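Local coordinates for ABC-type amino acid transport system, permease component (Caldanaerobacter subterraneus subsp. tengcongensis MB4, PDB 4YMU), which probably forms the membrane-spanning part of an ABC transporter for amino acids, and binds arginine between its helices, at residues E120-S124 with L125-H129; V9-T12 with P13-I16; I97-S100 with A101-E105; Q70-L73 with I74-L78. One frame throughout, in Å; residues are numbered along the deposited sequence.

Interaction 1. Residues E120-S124 with L125-H129; sequences EAARS and LGMTH
Arg-123 and Met-127 meet where the arginine reaches forward over the chain that leaves helix 117-124. Arg-123 NH1 gives a 3.0 Å hydrogen bond to Met-127 O, on a lone pair in the carbonyl plane, although the oxygen lies 26° out of the guanidinium plane. CG sits beside the backbone N (chi1 -58°), and bends at chi2 and chi3 bring the group over the turn, with His-129 N 3.2 Å above the centre of the Arg-123 guanidinium plane. With an alanine here, Met-127 O would probably lack its side-chain donor and His-129 N the flat group over it. Beneath, Gly-126 closes a Schellman motif: Gly-126 N bonds Arg-123 O at 3.0 Å and Met-127 N bonds Ala-122 O at 3.3 Å, an oxygen that Leu-125 N reaches from the opposite face. The glycine's positive phi would jam a side chain against the preceding carbonyl. Glu-Ala-Ala followed by this glycine fits the EAA motif of binding-protein-dependent permeases, whose coupling helix docks on the ATPase; consistently, Glu-120 makes a salt bridge to a basic side chain of another protein's chain. Small Ala-122 lets Met-127 SD approach its CB at 4.2 Å. Thr-128 OG1 caps helix 129-160 through Met-131 N.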
loop_
_atom_site.group_PDB
_atom_site.type_symbol
_atom_site.label_atom_id
_atom_site.label_comp_id
_atom_site.label_asym_id
_atom_site.label_seq_id
_atom_site.Cartn_x
_atom_site.Cartn_y
_atom_site.Cartn_z
ATOM N N GLU C 120 -1.981 -15.506 -11.334
ATOM C CA GLU C 120 -0.907 -16.507 -11.482
ATOM C C GLU C 120 -1.324 -17.932 -11.093
ATOM O O GLU C 120 -0.994 -18.885 -11.799
ATOM C CB GLU C 120 0.346 -16.102 -10.711
ATOM C CG GLU C 120 1.038 -14.906 -11.315
ATOM C CD GLU C 120 2.487 -14.814 -10.911
ATOM O OE1 GLU C 120 2.892 -15.412 -9.880
ATOM O OE2 GLU C 120 3.260 -14.141 -11.626
ATOM N N ALA C 121 -2.058 -18.077 -9.992
ATOM C CA ALA C 121 -2.498 -19.392 -9.537
ATOM C C ALA C 121 -3.568 -19.921 -10.480
ATOM O O ALA C 121 -3.526 -21.076 -10.909
ATOM C CB ALA C 121 -3.021 -19.341 -8.093
ATOM N N ALA C 122 -4.527 -19.061 -10.807
ATOM C CA ALA C 122 -5.592 -19.439 -11.717
ATOM C C ALA C 122 -5.019 -20.004 -13.021
ATOM O O ALA C 122 -5.358 -21.112 -13.439
ATOM C CB ALA C 122 -6.456 -18.247 -11.993
ATOM N N ARG C 123 -4.118 -19.253 -13.639
ATOM C CA ARG C 123 -3.495 -19.682 -14.880
ATOM C C ARG C 123 -2.610 -20.912 -14.701
ATOM O O ARG C 123 -2.527 -21.771 -15.589
ATOM C CB ARG C 123 -2.684 -18.540 -15.469
ATOM C CG ARG C 123 -3.524 -17.307 -15.737
ATOM C CD ARG C 123 -4.630 -17.606 -16.788
ATOM N NE ARG C 123 -4.361 -16.857 -18.004
ATOM C CZ ARG C 123 -4.026 -17.420 -19.154
ATOM N NH1 ARG C 123 -3.955 -18.739 -19.243
ATOM N NH2 ARG C 123 -3.772 -16.665 -20.213
ATOM N N SER C 124 -1.936 -20.997 -13.555
ATOM C CA SER C 124 -1.042 -22.115 -13.327
ATOM C C SER C 124 -1.803 -23.443 -13.243
ATOM O O SER C 124 -1.255 -24.508 -13.550
ATOM C CB SER C 124 -0.201 -21.883 -12.066
ATOM O OG SER C 124 0.765 -20.876 -12.306
ATOM N N LEU C 125 -3.077 -23.357 -12.881
ATOM C CA LEU C 125 -3.907 -24.532 -12.734
ATOM C C LEU C 125 -4.553 -24.895 -14.074
ATOM O O LEU C 125 -5.437 -25.757 -14.142
ATOM C CB LEU C 125 -4.980 -24.274 -11.676
ATOM C CG LEU C 125 -4.475 -24.154 -10.246
ATOM C CD1 LEU C 125 -5.518 -23.512 -9.339
ATOM C CD2 LEU C 125 -4.066 -25.538 -9.722
ATOM N N GLY C 126 -4.086 -24.247 -15.139
ATOM C CA GLY C 126 -4.557 -24.535 -16.485
ATOM C C GLY C 126 -5.656 -23.613 -17.018
ATOM O O GLY C 126 -5.971 -23.665 -18.198
ATOM N N MET C 127 -6.214 -22.758 -16.161
ATOM C CA MET C 127 -7.286 -21.853 -16.551
ATOM C C MET C 127 -6.845 -20.824 -17.570
ATOM O O MET C 127 -5.736 -20.294 -17.476
ATOM C CB MET C 127 -7.876 -21.140 -15.328
ATOM C CG MET C 127 -8.635 -22.079 -14.412
ATOM S SD MET C 127 -9.075 -21.374 -12.816
ATOM C CE MET C 127 -10.500 -20.405 -13.241
ATOM N N THR C 128 -7.737 -20.541 -18.528
ATOM C CA THR C 128 -7.537 -19.484 -19.521
ATOM C C THR C 128 -7.762 -18.133 -18.858
ATOM O O THR C 128 -8.397 -18.067 -17.801
ATOM C CB THR C 128 -8.603 -19.554 -20.614
ATOM O OG1 THR C 128 -9.853 -19.129 -20.056
ATOM C CG2 THR C 128 -8.746 -20.965 -21.159
ATOM N N HIS C 129 -7.290 -17.061 -19.499
ATOM C CA HIS C 129 -7.549 -15.706 -19.017
ATOM C C HIS C 129 -9.027 -15.505 -18.694
ATOM O O HIS C 129 -9.359 -14.936 -17.655
ATOM C CB HIS C 129 -7.104 -14.661 -20.042
ATOM C CG HIS C 129 -7.323 -13.245 -19.594
ATOM N ND1 HIS C 129 -6.303 -12.445 -19.130
ATOM C CD2 HIS C 129 -8.453 -12.498 -19.525
ATOM C CE1 HIS C 129 -6.791 -11.257 -18.801
ATOM N NE2 HIS C 129 -8.092 -11.268 -19.023
#

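Interaction 2. Residues V9-T12 with P13-I16; sequences VKYT and PLFI
The carbonyl of Tyr-11 opens the first turn of helix 12-44, taking N-H groups from both Leu-14, at 2.7 Å from Tyr-11 O to Leu-14 N, and Phe-15, at 3.2 Å from Tyr-11 O to Phe-15 N. The Phe-15 N-H lies in the carbonyl plane, whereas that of Leu-14 comes from 44° above it. One residue on, Ile-16 N meets Thr-12 O at 2.9 Å in a nearly straight bond. Pro-13 suits this first turn because it has no N-H to offer and none is needed there. Just before, a type I beta turn runs from Val-9 to Thr-12, and Thr-12 OG1, beside its own backbone N (chi1 -70°), reaches back to a lone pair of Val-9 O at 2.7 Å; Thr-12 N bonds the same oxygen, so one residue grips it twice. The same torsion sets Thr-12 CG2 anti to the backbone N, 3.8 Å from Ile-16 CD1. This is the entry to a predicted transmembrane helix, and its apolar side chains fit that setting. Tyr-11 and Leu-14 run alongside each other, with Tyr-11 CD1 4.2 Å from Leu-14 CD1, while the aliphatic part of Lys-10 lies over one face of the tyrosine ring. Phe-15 brings CE2 near Tyr-11 CB, and also touches Ile-178 of helix 174-182 and Pro-188, Ile-191, Ile-192 and Ile-195 of helix 186-214.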
loop_
_atom_site.group_PDB
_atom_site.type_symbol
_atom_site.label_atom_id
_atom_site.label_comp_id
_atom_site.label_asym_id
_atom_site.label_seq_id
_atom_site.Cartn_x
_atom_site.Cartn_y
_atom_site.Cartn_z
ATOM N N VAL C 9 -37.710 29.520 8.200
ATOM C CA VAL C 9 -38.494 28.327 8.551
ATOM C C VAL C 9 -39.602 28.014 7.547
ATOM O O VAL C 9 -39.735 26.881 7.092
ATOM C CB VAL C 9 -39.112 28.424 9.973
ATOM C CG1 VAL C 9 -40.002 27.211 10.254
ATOM C CG2 VAL C 9 -38.022 28.548 11.030
ATOM N N LYS C 10 -40.366 29.041 7.188
ATOM C CA LYS C 10 -41.513 28.909 6.290
ATOM C C LYS C 10 -41.128 28.406 4.906
ATOM O O LYS C 10 -41.987 27.990 4.131
ATOM C CB LYS C 10 -42.253 30.246 6.189
ATOM C CG LYS C 10 -41.556 31.287 5.322
ATOM C CD LYS C 10 -42.365 32.580 5.234
ATOM C CE LYS C 10 -42.269 33.372 6.520
ATOM N NZ LYS C 10 -40.938 34.011 6.698
ATOM N N TYR C 11 -39.837 28.459 4.595
ATOM C CA TYR C 11 -39.350 28.027 3.288
ATOM C C TYR C 11 -38.890 26.567 3.284
ATOM O O TYR C 11 -38.424 26.052 2.257
ATOM C CB TYR C 11 -38.238 28.954 2.806
ATOM C CG TYR C 11 -38.742 30.357 2.603
ATOM C CD1 TYR C 11 -39.580 30.662 1.539
ATOM C CD2 TYR C 11 -38.398 31.371 3.482
ATOM C CE1 TYR C 11 -40.059 31.936 1.352
ATOM C CE2 TYR C 11 -38.867 32.647 3.303
ATOM C CZ TYR C 11 -39.697 32.928 2.233
ATOM O OH TYR C 11 -40.168 34.203 2.052
ATOM N N THR C 12 -39.053 25.905 4.426
ATOM C CA THR C 12 -38.742 24.483 4.555
ATOM C C THR C 12 -39.200 23.628 3.359
ATOM O O THR C 12 -38.417 22.811 2.874
ATOM C CB THR C 12 -39.264 23.904 5.887
ATOM O OG1 THR C 12 -38.488 24.436 6.968
ATOM C CG2 THR C 12 -39.209 22.381 5.890
ATOM N N PRO C 13 -40.448 23.813 2.871
ATOM C CA PRO C 13 -40.851 22.995 1.718
ATOM C C PRO C 13 -39.965 23.205 0.497
ATOM O O PRO C 13 -39.848 22.299 -0.333
ATOM C CB PRO C 13 -42.268 23.488 1.413
ATOM C CG PRO C 13 -42.767 23.981 2.702
ATOM C CD PRO C 13 -41.583 24.601 3.384
ATOM N N LEU C 14 -39.368 24.386 0.378
ATOM C CA LEU C 14 -38.469 24.645 -0.738
ATOM C C LEU C 14 -37.140 23.920 -0.540
ATOM O O LEU C 14 -36.619 23.296 -1.465
ATOM C CB LEU C 14 -38.258 26.147 -0.947
ATOM C CG LEU C 14 -39.411 26.880 -1.645
ATOM C CD1 LEU C 14 -39.058 28.342 -1.867
ATOM C CD2 LEU C 14 -39.752 26.209 -2.972
ATOM N N PHE C 15 -36.611 23.988 0.675
ATOM C CA PHE C 15 -35.378 23.285 1.016
ATOM C C PHE C 15 -35.513 21.781 0.811
ATOM O O PHE C 15 -34.694 21.167 0.130
ATOM C CB PHE C 15 -35.001 23.572 2.458
ATOM C CG PHE C 15 -34.451 24.944 2.675
ATOM C CD1 PHE C 15 -33.222 25.303 2.135
ATOM C CD2 PHE C 15 -35.133 25.866 3.449
ATOM C CE1 PHE C 15 -32.692 26.568 2.343
ATOM C CE2 PHE C 15 -34.601 27.125 3.673
ATOM C CZ PHE C 15 -33.379 27.476 3.116
ATOM N N ILE C 16 -36.556 21.204 1.400
ATOM C CA ILE C 16 -36.863 19.785 1.256
ATOM C C ILE C 16 -37.038 19.393 -0.211
ATOM O O ILE C 16 -36.569 18.335 -0.635
ATOM C CB ILE C 16 -38.121 19.415 2.072
ATOM C CG1 ILE C 16 -37.763 19.312 3.557
ATOM C CG2 ILE C 16 -38.746 18.116 1.587
ATOM C CD1 ILE C 16 -38.928 18.933 4.438
#

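Interaction 3. Residues I97-S100 with A101-E105; sequences INSS and AYVAE. With ARG (arginine), chain I.
An arginine-binding pocket is lined here by one turn of helix 87-112, where Asn-98 and Tyr-102, four residues apart, hold the side chain of the bound arginine. Asn-98 OD1 accepts two bonds from it, 2.8 Å from ligand NE and 3.0 Å from ligand NH1, a forked, uncharged grip. The torsion that sets Asn-98 CG anti to the backbone N (chi1 -176°) carries the amide across toward Tyr-102, with Asn-98 ND2 3.5 Å from Tyr-102 CE2 and the two planes 51° apart. Ligand NE lies 3.3 Å above one face of the Tyr-102 ring, offset toward its rim, so the flat aromatic forms a floor beneath the guanidinium group. With a leucine in place of Tyr-102 that flat floor is gone, and the ligand's guanidinium group would probably be less restrained against tilting. The backbone bond from Tyr-102 N to Asn-98 O, 3.1 Å long, fixes the spacing of the pair. Ser-99 OG bonds Glu-152 OE2, the oxygen that also bonds the ligand, a second-shell bond consistent with orienting it. Ser-100 OG bonds both Ile-97 O and Tyr-58 OH, tying the turn to helix 49-63. Glu-152 and Glu-159, with Glu-159 and Lys-158 of the second subunit, add further bonds in this arginine site, probably a substrate site, set among the membrane helices of an amino acid ABC permease.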
loop_
_atom_site.group_PDB
_atom_site.type_symbol
_atom_site.label_atom_id
_atom_site.label_comp_id
_atom_site.label_asym_id
_atom_site.label_seq_id
_atom_site.Cartn_x
_atom_site.Cartn_y
_atom_site.Cartn_z
ATOM N N ILE C 97 -22.082 11.502 -17.846
ATOM C CA ILE C 97 -20.897 11.348 -18.693
ATOM C C ILE C 97 -19.617 11.499 -17.857
ATOM O O ILE C 97 -18.715 10.625 -17.883
ATOM C CB ILE C 97 -20.931 12.329 -19.889
ATOM C CG1 ILE C 97 -21.819 11.778 -21.016
ATOM C CG2 ILE C 97 -19.548 12.613 -20.418
ATOM C CD1 ILE C 97 -22.344 12.877 -21.966
ATOM N N ASN C 98 -19.550 12.595 -17.103
ATOM C CA ASN C 98 -18.414 12.854 -16.218
ATOM C C ASN C 98 -18.137 11.628 -15.317
ATOM O O ASN C 98 -17.020 11.050 -15.289
ATOM C CB ASN C 98 -18.723 14.111 -15.396
ATOM C CG ASN C 98 -17.570 14.545 -14.510
ATOM O OD1 ASN C 98 -17.599 14.335 -13.297
ATOM N ND2 ASN C 98 -16.551 15.157 -15.104
ATOM N N SER C 99 -19.199 11.203 -14.640
ATOM C CA SER C 99 -19.162 10.050 -13.777
ATOM C C SER C 99 -18.758 8.816 -14.556
ATOM O O SER C 99 -18.105 7.950 -14.009
ATOM C CB SER C 99 -20.510 9.813 -13.102
ATOM O OG SER C 99 -20.421 8.720 -12.198
ATOM N N SER C 100 -19.149 8.719 -15.823
ATOM C CA SER C 100 -18.816 7.519 -16.587
ATOM C C SER C 100 -17.303 7.414 -16.701
ATOM O O SER C 100 -16.726 6.331 -16.534
ATOM C CB SER C 100 -19.440 7.530 -17.982
ATOM O OG SER C 100 -18.668 8.314 -18.873
ATOM N N ALA C 101 -16.651 8.539 -16.975
ATOM C CA ALA C 101 -15.197 8.498 -17.061
ATOM C C ALA C 101 -14.571 8.064 -15.721
ATOM O O ALA C 101 -13.740 7.109 -15.653
ATOM C CB ALA C 101 -14.650 9.831 -17.501
ATOM N N TYR C 102 -14.960 8.756 -14.650
ATOM C CA TYR C 102 -14.354 8.434 -13.352
ATOM C C TYR C 102 -14.619 6.978 -12.929
ATOM O O TYR C 102 -13.743 6.315 -12.366
ATOM C CB TYR C 102 -14.781 9.436 -12.278
ATOM C CG TYR C 102 -14.162 10.805 -12.483
ATOM C CD1 TYR C 102 -12.936 11.129 -11.913
ATOM C CD2 TYR C 102 -14.800 11.772 -13.266
ATOM C CE1 TYR C 102 -12.365 12.382 -12.102
ATOM C CE2 TYR C 102 -14.240 13.027 -13.462
ATOM C CZ TYR C 102 -13.025 13.334 -12.881
ATOM O OH TYR C 102 -12.458 14.582 -13.075
ATOM N N VAL C 103 -15.815 6.483 -13.234
ATOM C CA VAL C 103 -16.203 5.110 -12.931
ATOM C C VAL C 103 -15.404 4.082 -13.736
ATOM O O VAL C 103 -14.989 3.043 -13.201
ATOM C CB VAL C 103 -17.714 4.902 -13.101
ATOM C CG1 VAL C 103 -18.060 3.417 -13.249
ATOM C CG2 VAL C 103 -18.449 5.520 -11.921
ATOM N N ALA C 104 -15.179 4.380 -15.011
ATOM C CA ALA C 104 -14.318 3.543 -15.836
ATOM C C ALA C 104 -12.942 3.370 -15.169
ATOM O O ALA C 104 -12.414 2.234 -15.047
ATOM C CB ALA C 104 -14.167 4.152 -17.224
ATOM N N GLU C 105 -12.368 4.488 -14.715
ATOM C CA GLU C 105 -11.086 4.384 -14.014
ATOM C C GLU C 105 -11.183 3.556 -12.744
ATOM O O GLU C 105 -10.307 2.729 -12.459
ATOM C CB GLU C 105 -10.501 5.750 -13.677
ATOM C CG GLU C 105 -9.315 6.075 -14.527
ATOM C CD GLU C 105 -8.393 4.887 -14.672
ATOM O OE1 GLU C 105 -7.648 4.573 -13.701
ATOM O OE2 GLU C 105 -8.445 4.253 -15.759
HETATM N N ARG I . -15.180 19.344 -9.942
HETATM C CA ARG I . -14.071 18.658 -10.606
HETATM C C ARG I . -14.134 18.799 -12.118
HETATM O O ARG I . -13.189 18.417 -12.820
HETATM C CB ARG I . -14.060 17.170 -10.265
HETATM C CG ARG I . -15.181 16.371 -10.873
HETATM C CD ARG I . -15.186 14.970 -10.282
HETATM N NE ARG I . -16.104 14.075 -10.972
HETATM C CZ ARG I . -16.444 12.871 -10.530
HETATM N NH1 ARG I . -17.290 12.124 -11.228
HETATM N NH2 ARG I . -15.946 12.420 -9.384
HETATM O OXT ARG I . -15.136 19.269 -12.656
#

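Interaction 4. Residues Q70-L73 with I74-L78; sequences QLLL and IYNGL
Leu-72 O is gripped by two N-H groups from the following turn: Gly-77 N at 3.1 Å, in a straight bond (165° at the hydrogen), and Asn-76 N at 2.7 Å from Leu-72 O, a weak bond because it is strongly bent. Earlier in the turn the bonds keep ordinary alpha-helical spacing, Ile-74 N to Gln-70 O at 3.0 Å and Tyr-75 N to Leu-71 O at 2.9 Å. Glycine suits its place here: Gly-77 CA lies 3.2 Å from Leu-73 O, and a beta carbon would probably collide with that oxygen. The side chains mostly rest on backbone carbonyls and not on one another. Ile-74 CG1, placed beside its own backbone N (chi1 -62°), comes to 3.4 Å from Gln-70 O, and the branched chain then packs against Ser-93 of helix 87-112 and Ile-85. Tyr-75 takes the other course: CG is anti to the backbone N (chi1 -169°), so that only CB stays near the preceding turn, 3.5 Å from Leu-71 O, while the ring leads away to Ala-90 and Ile-166. Leu-71 covers Ala-94 of the same neighbouring helix, an apolar match. Along another side Leu-72 and Leu-73 pack on Tyr-189 of the second subunit, whose hydroxyl takes a weak bond from Asn-76 ND2. Gly-77 N reaching back five residues to Leu-72 O, where the preceding bonds span four, is the widened spacing of a pi-type turn, here placed at the subunit interface.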
loop_
_atom_site.group_PDB
_atom_site.type_symbol
_atom_site.label_atom_id
_atom_site.label_comp_id
_atom_site.label_asym_id
_atom_site.label_seq_id
_atom_site.Cartn_x
_atom_site.Cartn_y
_atom_site.Cartn_z
ATOM N N GLN C 70 -18.461 20.963 -19.454
ATOM C CA GLN C 70 -19.247 19.897 -20.076
ATOM C C GLN C 70 -20.740 20.202 -19.986
ATOM O O GLN C 70 -21.488 19.996 -20.958
ATOM C CB GLN C 70 -18.936 18.548 -19.420
ATOM C CG GLN C 70 -17.509 18.063 -19.654
ATOM C CD GLN C 70 -17.024 17.015 -18.631
ATOM O OE1 GLN C 70 -15.838 16.951 -18.311
ATOM N NE2 GLN C 70 -17.944 16.201 -18.121
ATOM N N LEU C 71 -21.167 20.677 -18.814
ATOM C CA LEU C 71 -22.558 21.069 -18.589
ATOM C C LEU C 71 -22.987 22.100 -19.628
ATOM O O LEU C 71 -23.950 21.893 -20.368
ATOM C CB LEU C 71 -22.728 21.688 -17.201
ATOM C CG LEU C 71 -24.000 21.416 -16.378
ATOM C CD1 LEU C 71 -24.550 22.699 -15.770
ATOM C CD2 LEU C 71 -25.064 20.666 -17.150
ATOM N N LEU C 72 -22.260 23.214 -19.664
ATOM C CA LEU C 72 -22.569 24.314 -20.567
ATOM C C LEU C 72 -22.471 23.879 -22.030
ATOM O O LEU C 72 -23.316 24.252 -22.853
ATOM C CB LEU C 72 -21.617 25.480 -20.307
ATOM C CG LEU C 72 -21.578 25.958 -18.859
ATOM C CD1 LEU C 72 -20.697 27.174 -18.738
ATOM C CD2 LEU C 72 -22.968 26.235 -18.339
ATOM N N LEU C 73 -21.467 23.062 -22.338
ATOM C CA LEU C 73 -21.281 22.573 -23.697
ATOM C C LEU C 73 -22.538 21.855 -24.131
ATOM O O LEU C 73 -23.008 22.064 -25.244
ATOM C CB LEU C 73 -20.081 21.635 -23.811
ATOM C CG LEU C 73 -19.827 21.105 -25.227
ATOM C CD1 LEU C 73 -19.365 22.232 -26.110
ATOM C CD2 LEU C 73 -18.808 19.972 -25.247
ATOM N N ILE C 74 -23.114 21.045 -23.247
ATOM C CA ILE C 74 -24.359 20.399 -23.613
ATOM C C ILE C 74 -25.518 21.412 -23.673
ATOM O O ILE C 74 -26.301 21.419 -24.631
ATOM C CB ILE C 74 -24.739 19.249 -22.680
ATOM C CG1 ILE C 74 -23.678 18.139 -22.718
ATOM C CG2 ILE C 74 -26.112 18.694 -23.076
ATOM C CD1 ILE C 74 -24.026 16.951 -21.852
ATOM N N TYR C 75 -25.628 22.260 -22.653
ATOM C CA TYR C 75 -26.779 23.152 -22.522
ATOM C C TYR C 75 -26.755 24.328 -23.510
ATOM O O TYR C 75 -27.592 24.418 -24.394
ATOM C CB TYR C 75 -26.903 23.655 -21.083
ATOM C CG TYR C 75 -28.205 24.364 -20.792
ATOM C CD1 TYR C 75 -28.238 25.736 -20.557
ATOM C CD2 TYR C 75 -29.407 23.660 -20.740
ATOM C CE1 TYR C 75 -29.441 26.393 -20.274
ATOM C CE2 TYR C 75 -30.616 24.308 -20.471
ATOM C CZ TYR C 75 -30.621 25.674 -20.239
ATOM O OH TYR C 75 -31.802 26.321 -19.967
ATOM N N ASN C 76 -25.792 25.223 -23.350
ATOM C CA ASN C 76 -25.649 26.358 -24.245
ATOM C C ASN C 76 -25.148 25.953 -25.627
ATOM O O ASN C 76 -25.682 26.385 -26.645
ATOM C CB ASN C 76 -24.688 27.371 -23.636
ATOM C CG ASN C 76 -25.223 27.976 -22.355
ATOM O OD1 ASN C 76 -26.403 27.805 -22.033
ATOM N ND2 ASN C 76 -24.366 28.694 -21.618
ATOM N N GLY C 77 -24.133 25.103 -25.669
ATOM C CA GLY C 77 -23.478 24.779 -26.919
ATOM C C GLY C 77 -24.357 24.071 -27.926
ATOM O O GLY C 77 -24.058 24.065 -29.119
ATOM N N LEU C 78 -25.455 23.483 -27.476
ATOM C CA LEU C 78 -26.301 22.757 -28.417
ATOM C C LEU C 78 -27.442 23.602 -29.019
ATOM O O LEU C 78 -28.045 23.215 -30.028
ATOM C CB LEU C 78 -26.834 21.473 -27.783
ATOM C CG LEU C 78 -25.761 20.397 -27.602
ATOM C CD1 LEU C 78 -26.392 19.065 -27.214
ATOM C CD2 LEU C 78 -24.906 20.263 -28.859
#

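How the interactions relate
Along the chain the order is interaction 2, interaction 4, interaction 3, interaction 1. Interactions 4 and 3 lie on successive helices, 67-75 and 87-112, with centres about 18 Å apart, and they touch where Gln-70 packs on Asn-98 beside the bound arginine. Interaction 1 follows on the next helix, 117-124, and faces another protein's chain. Interaction 2 begins helix 12-44 and lies on the opposite side of the chain's centre from interaction 1, about 60 Å away between centres. The arginine site of interaction 3 thus sits near the middle of the chain, about 31 Å between centres from the contact that faces the other protein.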